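Local atomic coordinates of ABC transporter, solute-binding protein (Staphylococcus aureus, PDB entry 6LKK), a protein that binds glucose 6-phosphate as an extracellular solute-binding lipoprotein and takes part in two-component signal transduction, with a fold related to periplasmic binding proteins. Residues H66-Q74 with G217-H225; A248-R256 with S263-I273. All coordinates share one frame; numbering follows the deposited sequence.

Interaction 1. Residues H66-Q74 with G217-H225; sequences HPEDFVPYQ and GIALVKNAH
Phe70 and Tyr73 straddle the backbone of strand 217-221, one ring meeting Ala219 and the other Leu220, whose side chains leave the strand on alternate sides. Phe70 CD2 comes to 3.6 Å from Ala219 CB, obliquely to the ring, and CE2 to 4.0 Å from Val221 CG2, so that the CD2-CE2 side of the ring rests against Ala219 and one branch of Val221. Leu220 O lies near the plane of that ring, at its edge. On the other side Leu220 is the bump: its CD1 presses 3.6 Å from Tyr73 CD2, and Val71 packs beside its CB. The Lys222 chain, bent only at chi3 (-74°), curls round the short 3-10 turn 67-69 until NZ donates to Glu68 O at 2.9 Å. Backbone bonds run from Lys222 N to Asp69 O and from Val71 N to Leu220 O; beyond them water takes over, one molecule joining Val71 O to Leu220 N and another Tyr73 O to Ile218 O. The short, weakly bonded strand 70-71 lies antiparallel to strand 213-221, Phe70 pairing with Val221. Phe70 turns to Leu40 of helix 36-45 and Phe55 of strand 54-56; Val71, Tyr73 and Leu220 turn to helix 230-237.

Interaction 2. Residues A248-R256 with S263-I273; sequences AEFDAKSIR and SDQSIENLKNI
In both Asp251 and Lys253, CG sits anti to the carbonyl carbon, which sends the carboxylate to Asp264 N and starts the lysine chain toward Leu270 and Glu268. The Lys253 chain then runs extended to CE and bends at chi4 (61°), bringing NZ to Glu268 O at 2.9 Å. The carbonyl receives it nearly head-on, with a C=O...N angle of 159°. The aliphatic part of the lysine lies obliquely across Leu270, CD standing 3.9 Å from Leu270 CG, while Ile267 CG2 flanks the ammonium group. Asp251, first after helix 240-250 and with positive phi, offers OD1 to Asp264 N over 3.1 Å; the nearly straight bond arrives from above the carboxylate plane, and Gln262 NE2 also donates to OD1. The two carboxylates stand at 70°, Asp251 OD1 lying 3.8 Å from Asp264 OD2. Two waters, each donating to Asp251 OD2, bridge to Asp264 O and OD2 and may ease the repulsion. Arg193 and Glu189, on helix 189-197, form salt bridges with Asp251 and Lys253 respectively, which probably offset their charges. The 263-273 loop, which includes a type II' turn from Asp264 to Ile267, is thus held against the C-terminal end of helix 240-250 and strand 253-254, which pairs with strand 92-105 in a fold of the periplasmic binding protein type; the Lys253 side chain lies about 10 Å from the bound glucose 6-phosphate.

How the interactions relate
From the N terminus the chain passes through strand 70-71, and interaction 1 closes a long loop when strand 213-221 returns beside it, 142 residues lying between the two segments. Helices 230-237 and 240-250 follow, and interaction 2 then closes a short loop of six residues between 248-256 and 263-273. The two contacts run in series, neither nested nor crossed. Their centres are 29 Å apart and they do not touch, yet both reach the same mixed sheet: strand 92-105 pairs with strand 213-221 and also with strand 253-254. Interaction 1 ties strand 70-71 to that sheet, whereas interaction 2 ties the loop before helix 286-293 to the end of helix 240-250 and to strand 253-254.

Interaction 1. Residues H66-Q74 with G217-H225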
loop_
_atom_site.group_PDB
_atom_site.type_symbol
_atom_site.label_atom_id
_atom_site.label_comp_id
_atom_site.label_asym_id
_atom_site.label_seq_id
_atom_site.Cartn_x
_atom_site.Cartn_y
_atom_site.Cartn_z
ATOM N N HIS A 66 7.427 9.772 13.250
ATOM C CA HIS A 66 8.699 10.338 13.696
ATOM C C HIS A 66 9.342 11.070 12.520
ATOM O O HIS A 66 10.301 10.570 11.915
ATOM C CB HIS A 66 9.628 9.256 14.240
ATOM C CG HIS A 66 8.982 8.362 15.251
ATOM N ND1 HIS A 66 8.660 8.786 16.523
ATOM C CD2 HIS A 66 8.597 7.065 15.179
ATOM C CE1 HIS A 66 8.106 7.790 17.189
ATOM N NE2 HIS A 66 8.055 6.734 16.397
ATOM N N PRO A 67 8.838 12.256 12.172
ATOM C CA PRO A 67 9.447 13.008 11.061
ATOM C C PRO A 67 10.918 13.314 11.266
ATOM O O PRO A 67 11.635 13.523 10.279
ATOM C CB PRO A 67 8.607 14.294 11.001
ATOM C CG PRO A 67 7.864 14.356 12.300
ATOM C CD PRO A 67 7.660 12.941 12.727
ATOM N N GLU A 68 11.397 13.350 12.512
ATOM C CA GLU A 68 12.812 13.601 12.763
ATOM C C GLU A 68 13.707 12.525 12.164
ATOM O O GLU A 68 14.914 12.746 12.019
ATOM C CB GLU A 68 13.071 13.712 14.268
ATOM C CG GLU A 68 12.684 12.475 15.081
ATOM C CD GLU A 68 11.261 12.532 15.610
ATOM O OE1 GLU A 68 10.426 13.245 15.015
ATOM O OE2 GLU A 68 10.979 11.864 16.628
ATOM N N ASP A 69 13.149 11.365 11.818
ATOM C CA ASP A 69 13.923 10.281 11.230
ATOM C C ASP A 69 14.105 10.425 9.726
ATOM O O ASP A 69 14.692 9.531 9.106
ATOM C CB ASP A 69 13.254 8.939 11.532
ATOM C CG ASP A 69 13.289 8.589 13.005
ATOM O OD1 ASP A 69 14.151 9.134 13.727
ATOM O OD2 ASP A 69 12.458 7.765 13.438
ATOM N N PHE A 70 13.633 11.515 9.130
ATOM C CA PHE A 70 13.673 11.687 7.687
ATOM C C PHE A 70 14.171 13.083 7.345
ATOM O O PHE A 70 14.184 13.987 8.186
ATOM C CB PHE A 70 12.291 11.443 7.068
ATOM C CG PHE A 70 11.781 10.049 7.276
ATOM C CD1 PHE A 70 11.083 9.716 8.425
ATOM C CD2 PHE A 70 12.017 9.066 6.333
ATOM C CE1 PHE A 70 10.624 8.426 8.623
ATOM C CE2 PHE A 70 11.561 7.778 6.526
ATOM C CZ PHE A 70 10.864 7.459 7.670
ATOM N N VAL A 71 14.585 13.241 6.098
ATOM C CA VAL A 71 15.137 14.494 5.588
ATOM C C VAL A 71 14.065 15.197 4.775
ATOM O O VAL A 71 13.425 14.546 3.926
ATOM C CB VAL A 71 16.395 14.246 4.735
ATOM C CG1 VAL A 71 16.940 15.559 4.181
ATOM C CG2 VAL A 71 17.458 13.521 5.547
ATOM N N PRO A 72 13.820 16.492 4.975
ATOM C CA PRO A 72 12.846 17.203 4.137
ATOM C C PRO A 72 13.325 17.253 2.693
ATOM O O PRO A 72 14.337 17.885 2.384
ATOM C CB PRO A 72 12.779 18.603 4.760
ATOM C CG PRO A 72 13.378 18.465 6.114
ATOM C CD PRO A 72 14.396 17.382 6.005
ATOM N N TYR A 73 12.590 16.581 1.810
ATOM C CA TYR A 73 12.969 16.513 0.407
ATOM C C TYR A 73 11.812 16.001 -0.434
ATOM O O TYR A 73 11.143 15.032 -0.062
ATOM C CB TYR A 73 14.187 15.607 0.223
ATOM C CG TYR A 73 14.651 15.493 -1.211
ATOM C CD1 TYR A 73 15.410 16.499 -1.795
ATOM C CD2 TYR A 73 14.332 14.383 -1.980
ATOM C CE1 TYR A 73 15.838 16.401 -3.104
ATOM C CE2 TYR A 73 14.758 14.276 -3.292
ATOM C CZ TYR A 73 15.512 15.289 -3.848
ATOM O OH TYR A 73 15.944 15.198 -5.152
ATOM N N GLN A 74 11.561 16.659 -1.559
ATOM C CA GLN A 74 10.663 16.146 -2.579
ATOM C C GLN A 74 11.348 16.269 -3.928
ATOM O O GLN A 74 12.003 17.277 -4.209
ATOM C CB GLN A 74 9.330 16.892 -2.603
ATOM C CG GLN A 74 8.475 16.670 -1.373
ATOM C CD GLN A 74 7.103 17.302 -1.505
ATOM O OE1 GLN A 74 6.822 18.003 -2.477
ATOM N NE2 GLN A 74 6.239 17.051 -0.529
ATOM N N GLY A 217 4.346 6.549 -0.988
ATOM C CA GLY A 217 5.332 7.608 -0.972
ATOM C C GLY A 217 6.754 7.085 -0.897
ATOM O O GLY A 217 7.003 5.893 -0.683
ATOM N N ILE A 218 7.695 8.015 -1.090
ATOM C CA ILE A 218 9.128 7.766 -0.975
ATOM C C ILE A 218 9.734 8.869 -0.122
ATOM O O ILE A 218 9.405 10.048 -0.294
ATOM C CB ILE A 218 9.824 7.725 -2.352
ATOM C CG1 ILE A 218 9.309 6.558 -3.185
ATOM C CG2 ILE A 218 11.336 7.607 -2.186
ATOM C CD1 ILE A 218 9.686 6.657 -4.647
ATOM N N ALA A 219 10.642 8.491 0.776
ATOM C CA ALA A 219 11.267 9.440 1.685
ATOM C C ALA A 219 12.742 9.103 1.863
ATOM O O ALA A 219 13.144 7.938 1.795
ATOM C CB ALA A 219 10.574 9.449 3.053
ATOM N N LEU A 220 13.542 10.144 2.090
ATOM C CA LEU A 220 14.950 9.993 2.432
ATOM C C LEU A 220 15.094 9.847 3.944
ATOM O O LEU A 220 14.535 10.641 4.707
ATOM C CB LEU A 220 15.760 11.196 1.938
ATOM C CG LEU A 220 15.787 11.469 0.431
ATOM C CD1 LEU A 220 16.733 12.620 0.127
ATOM C CD2 LEU A 220 16.195 10.232 -0.352
ATOM N N VAL A 221 15.845 8.837 4.366
ATOM C CA VAL A 221 16.025 8.524 5.779
ATOM C C VAL A 221 17.194 9.328 6.327
ATOM O O VAL A 221 18.262 9.406 5.706
ATOM C CB VAL A 221 16.254 7.014 5.972
ATOM C CG1 VAL A 221 16.541 6.688 7.435
ATOM C CG2 VAL A 221 15.048 6.231 5.480
ATOM N N LYS A 222 17.003 9.915 7.506
ATOM C CA LYS A 222 18.066 10.674 8.152
ATOM C C LYS A 222 19.081 9.706 8.747
ATOM O O LYS A 222 18.734 8.880 9.600
ATOM C CB LYS A 222 17.496 11.590 9.231
ATOM C CG LYS A 222 18.533 12.531 9.825
ATOM C CD LYS A 222 17.961 13.393 10.938
ATOM C CE LYS A 222 17.068 14.495 10.391
ATOM N NZ LYS A 222 16.361 15.228 11.476
ATOM N N ASN A 223 20.330 9.801 8.296
ATOM C CA ASN A 223 21.385 8.918 8.767
ATOM C C ASN A 223 22.696 9.692 8.780
ATOM O O ASN A 223 22.763 10.855 8.370
ATOM C CB ASN A 223 21.476 7.657 7.901
ATOM C CG ASN A 223 21.701 7.967 6.434
ATOM O OD1 ASN A 223 22.150 9.053 6.077
ATOM N ND2 ASN A 223 21.388 7.004 5.574
ATOM N N ALA A 224 23.751 9.032 9.260
ATOM C CA ALA A 224 25.028 9.714 9.450
ATOM C C ALA A 224 25.740 9.947 8.127
ATOM O O ALA A 224 26.278 11.035 7.891
ATOM C CB ALA A 224 25.917 8.905 10.397
ATOM N N HIS A 225 25.753 8.946 7.255
ATOM C CA HIS A 225 26.524 8.986 6.017
ATOM C C HIS A 225 25.598 8.596 4.875
ATOM O O HIS A 225 25.641 7.462 4.380
ATOM C CB HIS A 225 27.742 8.068 6.111
ATOM C CG HIS A 225 28.532 8.260 7.368
ATOM N ND1 HIS A 225 29.188 9.437 7.659
ATOM C CD2 HIS A 225 28.756 7.434 8.417
ATOM C CE1 HIS A 225 29.790 9.325 8.831
ATOM N NE2 HIS A 225 29.544 8.119 9.311
HETATM O O HOH W 1 12.623 12.792 2.052
HETATM O O HOH W 2 11.073 12.374 -1.060
#

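Interaction 2. Residues A248-R256 with S263-I273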
loop_
_atom_site.group_PDB
_atom_site.type_symbol
_atom_site.label_atom_id
_atom_site.label_comp_id
_atom_site.label_asym_id
_atom_site.label_seq_id
_atom_site.Cartn_x
_atom_site.Cartn_y
_atom_site.Cartn_z
ATOM N N ALA A 248 3.235 -0.802 -17.393
ATOM C CA ALA A 248 3.164 -1.806 -18.448
ATOM C C ALA A 248 3.266 -3.217 -17.888
ATOM O O ALA A 248 2.513 -4.110 -18.296
ATOM C CB ALA A 248 4.271 -1.560 -19.473
ATOM N N GLU A 249 4.184 -3.441 -16.949
ATOM C CA GLU A 249 4.455 -4.798 -16.493
ATOM C C GLU A 249 3.491 -5.257 -15.406
ATOM O O GLU A 249 3.147 -6.443 -15.361
ATOM C CB GLU A 249 5.894 -4.907 -15.989
ATOM C CG GLU A 249 6.230 -6.269 -15.401
ATOM C CD GLU A 249 7.723 -6.495 -15.255
ATOM O OE1 GLU A 249 8.117 -7.609 -14.847
ATOM O OE2 GLU A 249 8.502 -5.564 -15.548
ATOM N N PHE A 250 3.038 -4.351 -14.536
ATOM C CA PHE A 250 2.274 -4.736 -13.355
ATOM C C PHE A 250 0.860 -4.177 -13.305
ATOM O O PHE A 250 0.145 -4.449 -12.334
ATOM C CB PHE A 250 3.007 -4.289 -12.083
ATOM C CG PHE A 250 4.350 -4.926 -11.895
ATOM C CD1 PHE A 250 4.459 -6.190 -11.342
ATOM C CD2 PHE A 250 5.505 -4.252 -12.249
ATOM C CE1 PHE A 250 5.697 -6.773 -11.158
ATOM C CE2 PHE A 250 6.745 -4.829 -12.067
ATOM C CZ PHE A 250 6.842 -6.092 -11.520
ATOM N N ASP A 251 0.430 -3.403 -14.300
ATOM C CA ASP A 251 -0.807 -2.633 -14.180
ATOM C C ASP A 251 -0.756 -1.722 -12.960
ATOM O O ASP A 251 -1.770 -1.483 -12.298
ATOM C CB ASP A 251 -2.039 -3.542 -14.106
ATOM C CG ASP A 251 -2.204 -4.404 -15.339
ATOM O OD1 ASP A 251 -2.384 -3.842 -16.442
ATOM O OD2 ASP A 251 -2.151 -5.644 -15.205
ATOM N N ALA A 252 0.436 -1.232 -12.632
ATOM C CA ALA A 252 0.544 -0.216 -11.602
ATOM C C ALA A 252 -0.214 1.028 -12.039
ATOM O O ALA A 252 -0.508 1.224 -13.219
ATOM C CB ALA A 252 2.008 0.129 -11.329
ATOM N N LYS A 253 -0.541 1.870 -11.066
ATOM C CA LYS A 253 -1.185 3.151 -11.326
ATOM C C LYS A 253 -0.162 4.245 -11.050
ATOM O O LYS A 253 0.177 4.515 -9.893
ATOM C CB LYS A 253 -2.446 3.306 -10.483
ATOM C CG LYS A 253 -3.575 2.395 -10.957
ATOM C CD LYS A 253 -4.803 2.490 -10.073
ATOM C CE LYS A 253 -6.004 1.805 -10.714
ATOM N NZ LYS A 253 -5.784 0.351 -10.947
ATOM N N SER A 254 0.334 4.860 -12.119
ATOM C CA SER A 254 1.405 5.835 -12.011
ATOM C C SER A 254 0.935 7.103 -11.311
ATOM O O SER A 254 -0.229 7.504 -11.402
ATOM C CB SER A 254 1.939 6.185 -13.399
ATOM O OG SER A 254 2.890 7.239 -13.336
ATOM N N ILE A 255 1.874 7.747 -10.612
ATOM C CA ILE A 255 1.624 9.057 -10.021
ATOM C C ILE A 255 1.749 10.186 -11.032
ATOM O O ILE A 255 1.380 11.323 -10.718
ATOM C CB ILE A 255 2.598 9.273 -8.846
ATOM C CG1 ILE A 255 2.219 10.501 -8.008
ATOM C CG2 ILE A 255 4.037 9.397 -9.348
ATOM C CD1 ILE A 255 0.867 10.402 -7.329
ATOM N N ARG A 256 2.237 9.905 -12.238
ATOM C CA ARG A 256 2.566 10.942 -13.206
ATOM C C ARG A 256 1.441 11.153 -14.216
ATOM O O ARG A 256 0.717 10.222 -14.578
ATOM C CB ARG A 256 3.854 10.591 -13.953
ATOM C CG ARG A 256 5.097 10.566 -13.080
ATOM C CD ARG A 256 6.326 10.222 -13.911
ATOM N NE ARG A 256 6.624 11.237 -14.922
ATOM C CZ ARG A 256 7.592 12.148 -14.840
ATOM N NH1 ARG A 256 8.400 12.205 -13.790
ATOM N NH2 ARG A 256 7.754 13.013 -15.827
ATOM N N SER A 263 -5.080 -1.191 -17.087
ATOM C CA SER A 263 -5.829 -1.978 -16.114
ATOM C C SER A 263 -6.321 -3.246 -16.819
ATOM O O SER A 263 -7.513 -3.469 -17.027
ATOM C CB SER A 263 -6.983 -1.171 -15.516
ATOM O OG SER A 263 -7.739 -0.529 -16.527
ATOM N N ASP A 264 -5.371 -4.101 -17.191
ATOM C CA ASP A 264 -5.699 -5.312 -17.931
ATOM C C ASP A 264 -6.624 -6.216 -17.126
ATOM O O ASP A 264 -6.509 -6.326 -15.901
ATOM C CB ASP A 264 -4.424 -6.079 -18.289
ATOM C CG ASP A 264 -3.621 -5.402 -19.377
ATOM O OD1 ASP A 264 -4.099 -4.386 -19.925
ATOM O OD2 ASP A 264 -2.512 -5.888 -19.683
ATOM N N GLN A 265 -7.545 -6.867 -17.829
ATOM C CA GLN A 265 -8.387 -7.928 -17.262
ATOM C C GLN A 265 -9.197 -7.331 -16.113
ATOM O O GLN A 265 -9.812 -6.267 -16.298
ATOM C CB GLN A 265 -7.496 -9.108 -16.906
ATOM C CG GLN A 265 -6.799 -9.723 -18.114
ATOM C CD GLN A 265 -5.897 -10.882 -17.744
ATOM O OE1 GLN A 265 -4.845 -10.695 -17.132
ATOM N NE2 GLN A 265 -6.306 -12.090 -18.113
ATOM N N SER A 266 -9.237 -7.956 -14.934
ATOM C CA SER A 266 -10.173 -7.545 -13.894
ATOM C C SER A 266 -9.688 -6.353 -13.077
ATOM O O SER A 266 -10.443 -5.862 -12.231
ATOM C CB SER A 266 -10.462 -8.718 -12.953
ATOM O OG SER A 266 -9.374 -8.950 -12.076
ATOM N N ILE A 267 -8.459 -5.881 -13.295
ATOM C CA ILE A 267 -8.026 -4.638 -12.670
ATOM C C ILE A 267 -8.885 -3.505 -13.217
ATOM O O ILE A 267 -9.220 -3.476 -14.408
ATOM C CB ILE A 267 -6.532 -4.383 -12.936
ATOM C CG1 ILE A 267 -5.677 -5.568 -12.464
ATOM C CG2 ILE A 267 -6.078 -3.091 -12.264
ATOM C CD1 ILE A 267 -5.647 -5.769 -10.966
ATOM N N GLU A 268 -9.253 -2.566 -12.352
ATOM C CA GLU A 268 -10.116 -1.460 -12.742
ATOM C C GLU A 268 -9.324 -0.163 -12.837
ATOM O O GLU A 268 -8.426 0.096 -12.027
ATOM C CB GLU A 268 -11.272 -1.283 -11.752
ATOM C CG GLU A 268 -12.244 -2.457 -11.712
ATOM C CD GLU A 268 -13.165 -2.526 -12.920
ATOM O OE1 GLU A 268 -13.096 -1.634 -13.791
ATOM O OE2 GLU A 268 -13.967 -3.481 -12.994
ATOM N N ASN A 269 -9.666 0.639 -13.842
ATOM C CA ASN A 269 -9.201 2.012 -13.935
ATOM C C ASN A 269 -9.809 2.834 -12.803
ATOM O O ASN A 269 -10.915 2.556 -12.335
ATOM C CB ASN A 269 -9.593 2.600 -15.292
ATOM C CG ASN A 269 -9.045 3.993 -15.515
ATOM O OD1 ASN A 269 -9.568 4.974 -14.986
ATOM N ND2 ASN A 269 -7.998 4.092 -16.325
ATOM N N LEU A 270 -9.072 3.856 -12.359
ATOM C CA LEU A 270 -9.556 4.679 -11.254
ATOM C C LEU A 270 -10.942 5.240 -11.543
ATOM O O LEU A 270 -11.770 5.365 -10.633
ATOM C CB LEU A 270 -8.579 5.817 -10.965
ATOM C CG LEU A 270 -7.330 5.475 -10.152
ATOM C CD1 LEU A 270 -6.465 6.716 -10.016
ATOM C CD2 LEU A 270 -7.683 4.924 -8.774
ATOM N N LYS A 271 -11.218 5.582 -12.804
ATOM C CA LYS A 271 -12.505 6.177 -13.137
ATOM C C LYS A 271 -13.665 5.215 -12.908
ATOM O O LYS A 271 -14.811 5.663 -12.806
ATOM C CB LYS A 271 -12.504 6.661 -14.590
ATOM C CG LYS A 271 -12.619 5.561 -15.636
ATOM C CD LYS A 271 -12.524 6.135 -17.044
ATOM C CE LYS A 271 -12.838 5.090 -18.105
ATOM N NZ LYS A 271 -11.750 4.084 -18.255
ATOM N N ASN A 272 -13.392 3.914 -12.821
ATOM C CA ASN A 272 -14.419 2.907 -12.587
ATOM C C ASN A 272 -14.373 2.346 -11.171
ATOM O O ASN A 272 -15.057 1.357 -10.885
ATOM C CB ASN A 272 -14.280 1.772 -13.603
ATOM C CG ASN A 272 -14.369 2.260 -15.035
ATOM O OD1 ASN A 272 -13.467 2.025 -15.841
ATOM N ND2 ASN A 272 -15.459 2.946 -15.359
ATOM N N ILE A 273 -13.588 2.943 -10.288
ATOM C CA ILE A 273 -13.505 2.531 -8.888
ATOM C C ILE A 273 -14.288 3.538 -8.057
ATOM O O ILE A 273 -14.078 4.749 -8.218
ATOM C CB ILE A 273 -12.043 2.447 -8.407
ATOM C CG1 ILE A 273 -11.297 1.349 -9.170
ATOM C CG2 ILE A 273 -11.985 2.201 -6.899
ATOM C CD1 ILE A 273 -9.800 1.307 -8.903
HETATM O O HOH W 3 -4.134 -7.500 -14.860
HETATM O O HOH W 4 -1.073 -6.772 -17.499
#